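Local coordinates for DUF6844 domain-containing protein (Francisella tularensis subsp. tularensis, PDB 4QVR) that is of unknown function but carries a DUF6844 domain and a signal sequence, which suggests that it is exported from the bacterial cytoplasm, at residues L331-G336 / G443-W448; S137-F142 / G314-R319; Q298-L303 / K327-A332. All blocks are in the same frame, centred on the assembly; numbering follows the deposited sequence.

Overall arrangement
Followed from the N terminus, the chain first enters contact 2 in helix 134-159 and does not complete it until 314-319, at the approach to edge strand 318-322. Contact 3 opens at 298-303, before that loop has closed, and ends on 327-332, so contacts 2 and 3 cross. Contact 1 starts on the same strand, 328-337, sharing Leu-331 and Ala-332 with contact 3, and closes its own loop, rich in helix, at 443-448, near the end of the modelled chain. Strand 328-337 lies between strands 318-322 and 440-448 in a four-stranded antiparallel sheet. The contacts tie helix 134-159 and the short helix at 300-303 to the sheet and join two of its strands, 328-337 and 440-448.

Contact 1 of 3, residues L331-G336 / G443-W448; sequences LAYGQG and GVVLKW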
loop_
_atom_site.group_PDB
_atom_site.type_symbol
_atom_site.label_atom_id
_atom_site.label_comp_id
_atom_site.label_asym_id
_atom_site.label_seq_id
_atom_site.Cartn_x
_atom_site.Cartn_y
_atom_site.Cartn_z
ATOM N N LEU A 331 2.847 6.901 10.791
ATOM C CA LEU A 331 1.547 7.494 11.001
ATOM C C LEU A 331 0.563 6.625 10.271
ATOM O O LEU A 331 0.894 6.046 9.254
ATOM C CB LEU A 331 1.479 8.895 10.438
ATOM C CG LEU A 331 2.486 9.880 10.999
ATOM C CD1 LEU A 331 2.218 11.250 10.391
ATOM C CD2 LEU A 331 2.378 9.938 12.498
ATOM N N ALA A 332 -0.638 6.518 10.819
ATOM C CA ALA A 332 -1.707 5.739 10.237
ATOM C C ALA A 332 -2.958 6.579 10.312
ATOM O O ALA A 332 -3.321 7.068 11.397
ATOM C CB ALA A 332 -1.917 4.465 11.007
ATOM N N TYR A 333 -3.612 6.739 9.166
ATOM C CA TYR A 333 -4.851 7.502 9.070
ATOM C C TYR A 333 -6.058 6.623 9.188
ATOM O O TYR A 333 -6.025 5.472 8.792
ATOM C CB TYR A 333 -4.918 8.184 7.722
ATOM C CG TYR A 333 -3.770 9.134 7.458
ATOM C CD1 TYR A 333 -3.732 10.379 8.054
ATOM C CD2 TYR A 333 -2.744 8.796 6.579
ATOM C CE1 TYR A 333 -2.681 11.270 7.808
ATOM C CE2 TYR A 333 -1.711 9.683 6.305
ATOM C CZ TYR A 333 -1.680 10.917 6.937
ATOM O OH TYR A 333 -0.658 11.799 6.682
ATOM N N GLY A 334 -7.150 7.175 9.684
ATOM C CA GLY A 334 -8.382 6.422 9.828
ATOM C C GLY A 334 -9.549 7.355 9.919
ATOM O O GLY A 334 -9.408 8.467 10.384
ATOM N N GLN A 335 -10.711 6.901 9.478
ATOM C CA GLN A 335 -11.917 7.712 9.507
ATOM C C GLN A 335 -13.077 6.888 10.000
ATOM O O GLN A 335 -13.048 5.666 9.879
ATOM C CB GLN A 335 -12.242 8.255 8.108
ATOM C CG GLN A 335 -11.112 9.093 7.565
ATOM C CD GLN A 335 -11.354 9.664 6.188
ATOM O OE1 GLN A 335 -12.455 9.638 5.659
ATOM N NE2 GLN A 335 -10.305 10.211 5.614
ATOM N N GLY A 336 -14.081 7.561 10.569
ATOM C CA GLY A 336 -15.295 6.918 11.039
ATOM C C GLY A 336 -16.437 7.906 10.870
ATOM O O GLY A 336 -16.208 9.052 10.497
ATOM N N GLY A 443 -11.992 11.631 12.145
ATOM C CA GLY A 443 -10.748 11.013 11.764
ATOM C C GLY A 443 -9.720 11.105 12.842
ATOM O O GLY A 443 -9.838 11.920 13.769
ATOM N N VAL A 444 -8.717 10.243 12.730
ATOM C CA VAL A 444 -7.597 10.222 13.656
ATOM C C VAL A 444 -6.327 9.963 12.877
ATOM O O VAL A 444 -6.364 9.463 11.733
ATOM C CB VAL A 444 -7.713 9.103 14.729
ATOM C CG1 VAL A 444 -8.903 9.339 15.649
ATOM C CG2 VAL A 444 -7.822 7.736 14.074
ATOM N N VAL A 445 -5.217 10.330 13.504
ATOM C CA VAL A 445 -3.891 10.044 13.007
ATOM C C VAL A 445 -3.198 9.408 14.183
ATOM O O VAL A 445 -3.046 10.035 15.245
ATOM C CB VAL A 445 -3.099 11.283 12.588
ATOM C CG1 VAL A 445 -1.737 10.850 12.060
ATOM C CG2 VAL A 445 -3.860 12.085 11.533
ATOM N N LEU A 446 -2.815 8.152 14.013
ATOM C CA LEU A 446 -2.173 7.418 15.064
ATOM C C LEU A 446 -0.701 7.352 14.746
ATOM O O LEU A 446 -0.314 7.363 13.581
ATOM C CB LEU A 446 -2.766 6.010 15.194
ATOM C CG LEU A 446 -4.263 5.874 15.531
ATOM C CD1 LEU A 446 -4.609 4.421 15.834
ATOM C CD2 LEU A 446 -4.675 6.729 16.711
ATOM N N LYS A 447 0.114 7.318 15.799
ATOM C CA LYS A 447 1.561 7.221 15.666
ATOM C C LYS A 447 2.016 5.948 16.374
ATOM O O LYS A 447 1.680 5.724 17.539
ATOM C CB LYS A 447 2.270 8.419 16.294
ATOM C CG LYS A 447 3.785 8.348 16.172
ATOM C CD LYS A 447 4.475 9.290 17.137
ATOM C CE LYS A 447 5.987 9.118 17.092
ATOM N NZ LYS A 447 6.700 9.893 18.149
ATOM N N TRP A 448 2.773 5.133 15.646
ATOM C CA TRP A 448 3.307 3.874 16.125
ATOM C C TRP A 448 4.823 3.922 16.053
ATOM O O TRP A 448 5.391 4.352 15.048
ATOM C CB TRP A 448 2.796 2.728 15.252
ATOM C CG TRP A 448 3.318 1.376 15.634
ATOM C CD1 TRP A 448 3.138 0.738 16.823
ATOM C CD2 TRP A 448 4.043 0.476 14.804
ATOM N NE1 TRP A 448 3.740 -0.488 16.800
ATOM C CE2 TRP A 448 4.295 -0.679 15.564
ATOM C CE3 TRP A 448 4.519 0.536 13.499
ATOM C CZ2 TRP A 448 5.009 -1.761 15.060
ATOM C CZ3 TRP A 448 5.226 -0.536 12.999
ATOM C CH2 TRP A 448 5.462 -1.671 13.774
#
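Val-445 stands between Leu-331 and Tyr-333 on one face of the antiparallel strand pair and presents a different methyl to each. CG1 of Val-445, anti to its own backbone N (chi1 -179°), lies 4.1 Å from CB of Leu-331, while CG2 of Val-445 lies 3.9 Å from CD1 of Tyr-333. Tyr-333 and Val-445 run side by side in the same direction, and the methyl meets the ring obliquely, near CD1 and CE1. Further along the same face, Leu-331 and Lys-447 cross at a slant, with CD2 of Leu-331 4.1 Å from CB of Lys-447; the extended lysine chain carries its ammonium group well beyond this point.

Ala-332 and Leu-446 face the other way, toward helix 349-370, where they meet Leu-364 and Ala-360. These two residues form a hydrogen-bonded pair: Leu-446 N donates to Ala-332 O over 2.9 Å, nearly straight at 173° and in the carbonyl plane, and Ala-332 N returns a bond to Leu-446 O. Gly-334 and Val-444 make a second pair of reciprocal bonds, the one from Gly-334 N to Val-444 O reaching 3.2 Å. Close by, the strands draw together at Gln-335 and Gly-443, whose CA atoms are 4.2 Å apart.

Two polar ends, Tyr-333 OH and Gln-335 NE2, bond outside the pair, to Tyr-304 OH and the carbonyl of Met-313. All four hydrogen bonds across it run from backbone to backbone and so hold the strand pairing and its register, while the side chains contribute apolar packing only.

Contact 2 of 3, residues S137-F142 / G314-R319; sequences SAQLAF and GDYGIR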
loop_
_atom_site.group_PDB
_atom_site.type_symbol
_atom_site.label_atom_id
_atom_site.label_comp_id
_atom_site.label_asym_id
_atom_site.label_seq_id
_atom_site.Cartn_x
_atom_site.Cartn_y
_atom_site.Cartn_z
ATOM N N SER A 137 -16.691 2.423 2.449
ATOM C CA SER A 137 -16.487 2.230 1.048
ATOM C C SER A 137 -15.160 2.847 0.607
ATOM O O SER A 137 -14.426 2.248 -0.189
ATOM C CB SER A 137 -17.655 2.813 0.250
ATOM O OG SER A 137 -18.836 2.105 0.521
ATOM N N ALA A 138 -14.845 4.019 1.138
ATOM C CA ALA A 138 -13.593 4.685 0.802
ATOM C C ALA A 138 -12.405 3.888 1.307
ATOM O O ALA A 138 -11.408 3.748 0.613
ATOM C CB ALA A 138 -13.571 6.106 1.358
ATOM N N GLN A 139 -12.500 3.361 2.517
ATOM C CA GLN A 139 -11.396 2.580 3.053
ATOM C C GLN A 139 -11.178 1.318 2.211
ATOM O O GLN A 139 -10.054 0.930 1.958
ATOM C CB GLN A 139 -11.666 2.212 4.492
ATOM C CG GLN A 139 -10.614 1.285 5.110
ATOM C CD GLN A 139 -9.257 1.915 5.187
ATOM O OE1 GLN A 139 -9.118 3.136 5.006
ATOM N NE2 GLN A 139 -8.234 1.105 5.485
ATOM N N LEU A 140 -12.261 0.669 1.798
ATOM C CA LEU A 140 -12.150 -0.519 0.972
ATOM C C LEU A 140 -11.446 -0.153 -0.347
ATOM O O LEU A 140 -10.591 -0.878 -0.861
ATOM C CB LEU A 140 -13.543 -1.065 0.685
ATOM C CG LEU A 140 -13.551 -2.233 -0.296
ATOM C CD1 LEU A 140 -12.892 -3.435 0.338
ATOM C CD2 LEU A 140 -14.957 -2.581 -0.716
ATOM N N ALA A 141 -11.850 0.973 -0.909
ATOM C CA ALA A 141 -11.287 1.466 -2.161
ATOM C C ALA A 141 -9.765 1.687 -2.027
ATOM O O ALA A 141 -8.992 1.361 -2.947
ATOM C CB ALA A 141 -12.004 2.749 -2.572
ATOM N N PHE A 142 -9.338 2.235 -0.886
ATOM C CA PHE A 142 -7.913 2.423 -0.627
ATOM C C PHE A 142 -7.237 1.071 -0.563
ATOM O O PHE A 142 -6.182 0.889 -1.139
ATOM C CB PHE A 142 -7.613 3.202 0.664
ATOM C CG PHE A 142 -6.180 3.053 1.108
ATOM C CD1 PHE A 142 -5.154 3.664 0.404
ATOM C CD2 PHE A 142 -5.851 2.283 2.210
ATOM C CE1 PHE A 142 -3.825 3.480 0.777
ATOM C CE2 PHE A 142 -4.526 2.128 2.612
ATOM C CZ PHE A 142 -3.514 2.714 1.882
ATOM N N GLY A 314 -8.539 13.178 2.336
ATOM C CA GLY A 314 -7.927 12.361 1.289
ATOM C C GLY A 314 -6.810 11.484 1.730
ATOM O O GLY A 314 -6.287 10.724 0.933
ATOM N N ASP A 315 -6.465 11.584 3.013
ATOM C CA ASP A 315 -5.413 10.819 3.627
ATOM C C ASP A 315 -5.847 9.418 4.098
ATOM O O ASP A 315 -6.620 9.255 5.057
ATOM C CB ASP A 315 -4.869 11.572 4.820
ATOM C CG ASP A 315 -4.138 12.870 4.428
ATOM O OD1 ASP A 315 -3.544 12.932 3.318
ATOM O OD2 ASP A 315 -4.128 13.816 5.271
ATOM N N TYR A 316 -5.292 8.418 3.424
ATOM C CA TYR A 316 -5.518 7.016 3.707
ATOM C C TYR A 316 -4.163 6.280 3.830
ATOM O O TYR A 316 -3.124 6.739 3.286
ATOM C CB TYR A 316 -6.346 6.417 2.575
ATOM C CG TYR A 316 -7.791 6.805 2.645
ATOM C CD1 TYR A 316 -8.228 8.018 2.151
ATOM C CD2 TYR A 316 -8.726 5.967 3.234
ATOM C CE1 TYR A 316 -9.564 8.383 2.235
ATOM C CE2 TYR A 316 -10.063 6.334 3.323
ATOM C CZ TYR A 316 -10.462 7.550 2.829
ATOM O OH TYR A 316 -11.780 7.939 2.918
ATOM N N GLY A 317 -4.167 5.160 4.542
ATOM C CA GLY A 317 -2.974 4.350 4.676
ATOM C C GLY A 317 -2.014 4.798 5.735
ATOM O O GLY A 317 -2.403 5.468 6.696
ATOM N N ILE A 318 -0.755 4.393 5.565
ATOM C CA ILE A 318 0.308 4.725 6.495
ATOM C C ILE A 318 1.346 5.609 5.818
ATOM O O ILE A 318 1.411 5.689 4.580
ATOM C CB ILE A 318 0.984 3.453 7.051
ATOM C CG1 ILE A 318 1.852 2.745 6.007
ATOM C CG2 ILE A 318 -0.059 2.493 7.562
ATOM C CD1 ILE A 318 3.208 3.384 5.819
ATOM N N ARG A 319 2.128 6.304 6.638
ATOM C CA ARG A 319 3.211 7.157 6.151
ATOM C C ARG A 319 4.369 7.017 7.098
ATOM O O ARG A 319 4.172 6.755 8.275
ATOM C CB ARG A 319 2.827 8.646 6.153
ATOM C CG ARG A 319 1.647 9.058 5.285
ATOM C CD ARG A 319 1.919 8.930 3.789
ATOM N NE ARG A 319 0.730 9.375 3.105
ATOM C CZ ARG A 319 -0.321 8.622 2.850
ATOM N NH1 ARG A 319 -0.329 7.327 3.139
ATOM N NH2 ARG A 319 -1.373 9.173 2.267
HETATM O O HOH W 1 -6.959 4.750 5.767
#
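Phe-142 turns one ring face to Tyr-316 and Gly-317. CB of Tyr-316 sits over that face, 4.0 Å from the ring centroid of Phe-142, in a CH-pi contact 26° off the ring normal. N of Gly-317 lies over the same face toward the rim, and CA of Gly-317 approaches CZ of Phe-142 to 3.3 Å. The two aromatic side chains run past each other in opposite directions, which brings the Tyr-316 ring back along helix 134-159. There its hydroxyl end comes close to the methyl of Ala-138, and OE1 of Gln-139 lies in plane at the ring edge, 3.4 Å from CD2 of Tyr-316.

Gln-139 bends at its second torsion (chi2 64°), bringing its amide alongside this ring. A water donates to Gln-139 OE1 over 2.8 Å and accepts from Gly-317 N over 3.1 Å, bridging helix and loop. NE2 of Gln-139 bonds to Asn-363 and Glu-143, which should fix the amide's rotation.

Farther out, Arg-319 NH1 donates to Tyr-316 O (2.9 Å), close to its carbonyl plane, and to Ile-318 O (2.8 Å) from above its plane, tying together the carbonyls flanking Gly-317. Thr-256 bonds to Tyr-316 N, and strand 264-273 adds Ile-267 against both aromatic side chains. Here the inner face of helix 134-159 packs on the loop leading into an edge strand, at a junction between the two antiparallel sheets of an alpha+beta fold.

Contact 3 of 3, residues Q298-L303 / K327-A332; sequences QSPSDL and KPYILA
Pro-300 and Tyr-329 meet in a proline-aromatic CH-pi contact, the centre of a small apolar cluster that joins the short, weakly bonded helix around 300-303 to the first half of strand 328-337. CG of Pro-300 lies over one face of the Tyr-329 ring, 3.9 Å from its centroid and 17° off the normal, with CE2 and CZ as its nearest ring atoms. The ring can lie beneath the proline because CG of Tyr-329 occupies the position between its backbone N and carbonyl carbon (chi1 57°). Leu-303 arrives from the opposite direction and meets the ring at its edge: CD1 of Leu-303 is 3.1 Å from OH of Tyr-329, a tight approach. The carbonyl of Gln-298 is also near the ring plane, but O of Gln-298 stays 3.8 Å from OH of Tyr-329. This buried hydroxyl has no hydrogen-bonding partner in the model.

Pro-300 also reaches along the strand, CB lying 4.2 Å from CD2 of Leu-331. The short helix is braced from within by Gln-298, whose NE2 donates to OD2 of Asp-302 over 3.2 Å from above the carboxylate plane.

Ser-301 OG bonds to the carbonyl of Val-427, linking this weakly bonded helix to strand 424-433. Lys-447 of strand 440-448 packs against Pro-300 and Tyr-329 on one flank, while Ile-77 of helix 67-78 touches both Leu-303 and Leu-331.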
loop_
_atom_site.group_PDB
_atom_site.type_symbol
_atom_site.label_atom_id
_atom_site.label_comp_id
_atom_site.label_asym_id
_atom_site.label_seq_id
_atom_site.Cartn_x
_atom_site.Cartn_y
_atom_site.Cartn_z
ATOM N N GLN A 298 10.898 16.835 12.616
ATOM C CA GLN A 298 9.848 17.643 13.245
ATOM C C GLN A 298 8.720 16.778 13.843
ATOM O O GLN A 298 8.351 15.733 13.291
ATOM C CB GLN A 298 9.257 18.606 12.216
ATOM C CG GLN A 298 8.295 19.636 12.788
ATOM C CD GLN A 298 7.708 20.542 11.720
ATOM O OE1 GLN A 298 7.774 20.234 10.527
ATOM N NE2 GLN A 298 7.117 21.660 12.145
ATOM N N SER A 299 8.162 17.239 14.959
ATOM C CA SER A 299 7.079 16.527 15.655
ATOM C C SER A 299 5.854 16.215 14.766
ATOM O O SER A 299 5.496 17.005 13.891
ATOM C CB SER A 299 6.634 17.333 16.882
ATOM O OG SER A 299 5.515 16.736 17.513
ATOM N N PRO A 300 5.205 15.056 14.992
ATOM C CA PRO A 300 4.022 14.689 14.208
ATOM C C PRO A 300 2.842 15.639 14.405
ATOM O O PRO A 300 2.184 15.997 13.435
ATOM C CB PRO A 300 3.674 13.287 14.716
ATOM C CG PRO A 300 4.936 12.770 15.309
ATOM C CD PRO A 300 5.629 13.962 15.884
ATOM N N SER A 301 2.576 16.043 15.646
ATOM C CA SER A 301 1.484 16.984 15.918
ATOM C C SER A 301 1.801 18.370 15.354
ATOM O O SER A 301 0.927 19.228 15.265
ATOM C CB SER A 301 1.199 17.093 17.424
ATOM O OG SER A 301 0.685 15.881 17.958
ATOM N N ASP A 302 3.056 18.575 14.974
ATOM C CA ASP A 302 3.501 19.843 14.433
ATOM C C ASP A 302 3.323 19.831 12.895
ATOM O O ASP A 302 3.155 20.883 12.291
ATOM C CB ASP A 302 4.964 20.079 14.846
ATOM C CG ASP A 302 5.260 21.530 15.212
ATOM O OD1 ASP A 302 4.317 22.289 15.527
ATOM O OD2 ASP A 302 6.452 21.896 15.247
ATOM N N LEU A 303 3.362 18.646 12.271
ATOM C CA LEU A 303 3.131 18.516 10.814
ATOM C C LEU A 303 1.639 18.659 10.466
ATOM O O LEU A 303 1.290 18.765 9.289
ATOM C CB LEU A 303 3.612 17.164 10.267
ATOM C CG LEU A 303 5.082 16.740 10.364
ATOM C CD1 LEU A 303 5.226 15.330 9.806
ATOM C CD2 LEU A 303 6.027 17.701 9.645
ATOM N N LYS A 327 14.257 10.441 14.752
ATOM C CA LYS A 327 13.669 9.095 14.873
ATOM C C LYS A 327 12.485 8.871 13.932
ATOM O O LYS A 327 11.577 9.707 13.849
ATOM C CB LYS A 327 13.179 8.828 16.307
ATOM C CG LYS A 327 14.265 8.560 17.335
ATOM C CD LYS A 327 14.985 7.248 17.054
ATOM C CE LYS A 327 16.004 6.925 18.134
ATOM N NZ LYS A 327 16.688 5.625 17.875
ATOM N N PRO A 328 12.483 7.727 13.230
ATOM C CA PRO A 328 11.366 7.446 12.356
ATOM C C PRO A 328 10.140 7.026 13.130
ATOM O O PRO A 328 10.222 6.422 14.184
ATOM C CB PRO A 328 11.856 6.277 11.495
ATOM C CG PRO A 328 12.977 5.657 12.263
ATOM C CD PRO A 328 13.579 6.749 13.083
ATOM N N TYR A 329 8.989 7.347 12.588
ATOM C CA TYR A 329 7.762 6.956 13.210
ATOM C C TYR A 329 6.805 6.674 12.078
ATOM O O TYR A 329 7.000 7.132 10.952
ATOM C CB TYR A 329 7.256 8.067 14.141
ATOM C CG TYR A 329 7.069 9.379 13.432
ATOM C CD1 TYR A 329 6.056 9.539 12.514
ATOM C CD2 TYR A 329 7.899 10.454 13.675
ATOM C CE1 TYR A 329 5.869 10.725 11.853
ATOM C CE2 TYR A 329 7.713 11.656 13.012
ATOM C CZ TYR A 329 6.689 11.777 12.105
ATOM O OH TYR A 329 6.463 12.948 11.428
ATOM N N ILE A 330 5.761 5.925 12.374
ATOM C CA ILE A 330 4.789 5.583 11.375
ATOM C C ILE A 330 3.448 6.187 11.737
ATOM O O ILE A 330 2.986 6.027 12.855
ATOM C CB ILE A 330 4.678 4.063 11.278
ATOM C CG1 ILE A 330 6.047 3.519 10.846
ATOM C CG2 ILE A 330 3.578 3.667 10.293
ATOM C CD1 ILE A 330 6.266 2.066 11.161
ATOM N N LEU A 331 2.847 6.901 10.791
ATOM C CA LEU A 331 1.547 7.494 11.001
ATOM C C LEU A 331 0.563 6.625 10.271
ATOM O O LEU A 331 0.894 6.046 9.254
ATOM C CB LEU A 331 1.479 8.895 10.438
ATOM C CG LEU A 331 2.486 9.880 10.999
ATOM C CD1 LEU A 331 2.218 11.250 10.391
ATOM C CD2 LEU A 331 2.378 9.938 12.498
ATOM N N ALA A 332 -0.638 6.518 10.819
ATOM C CA ALA A 332 -1.707 5.739 10.237
ATOM C C ALA A 332 -2.958 6.579 10.312
ATOM O O ALA A 332 -3.321 7.068 11.397
ATOM C CB ALA A 332 -1.917 4.465 11.007
#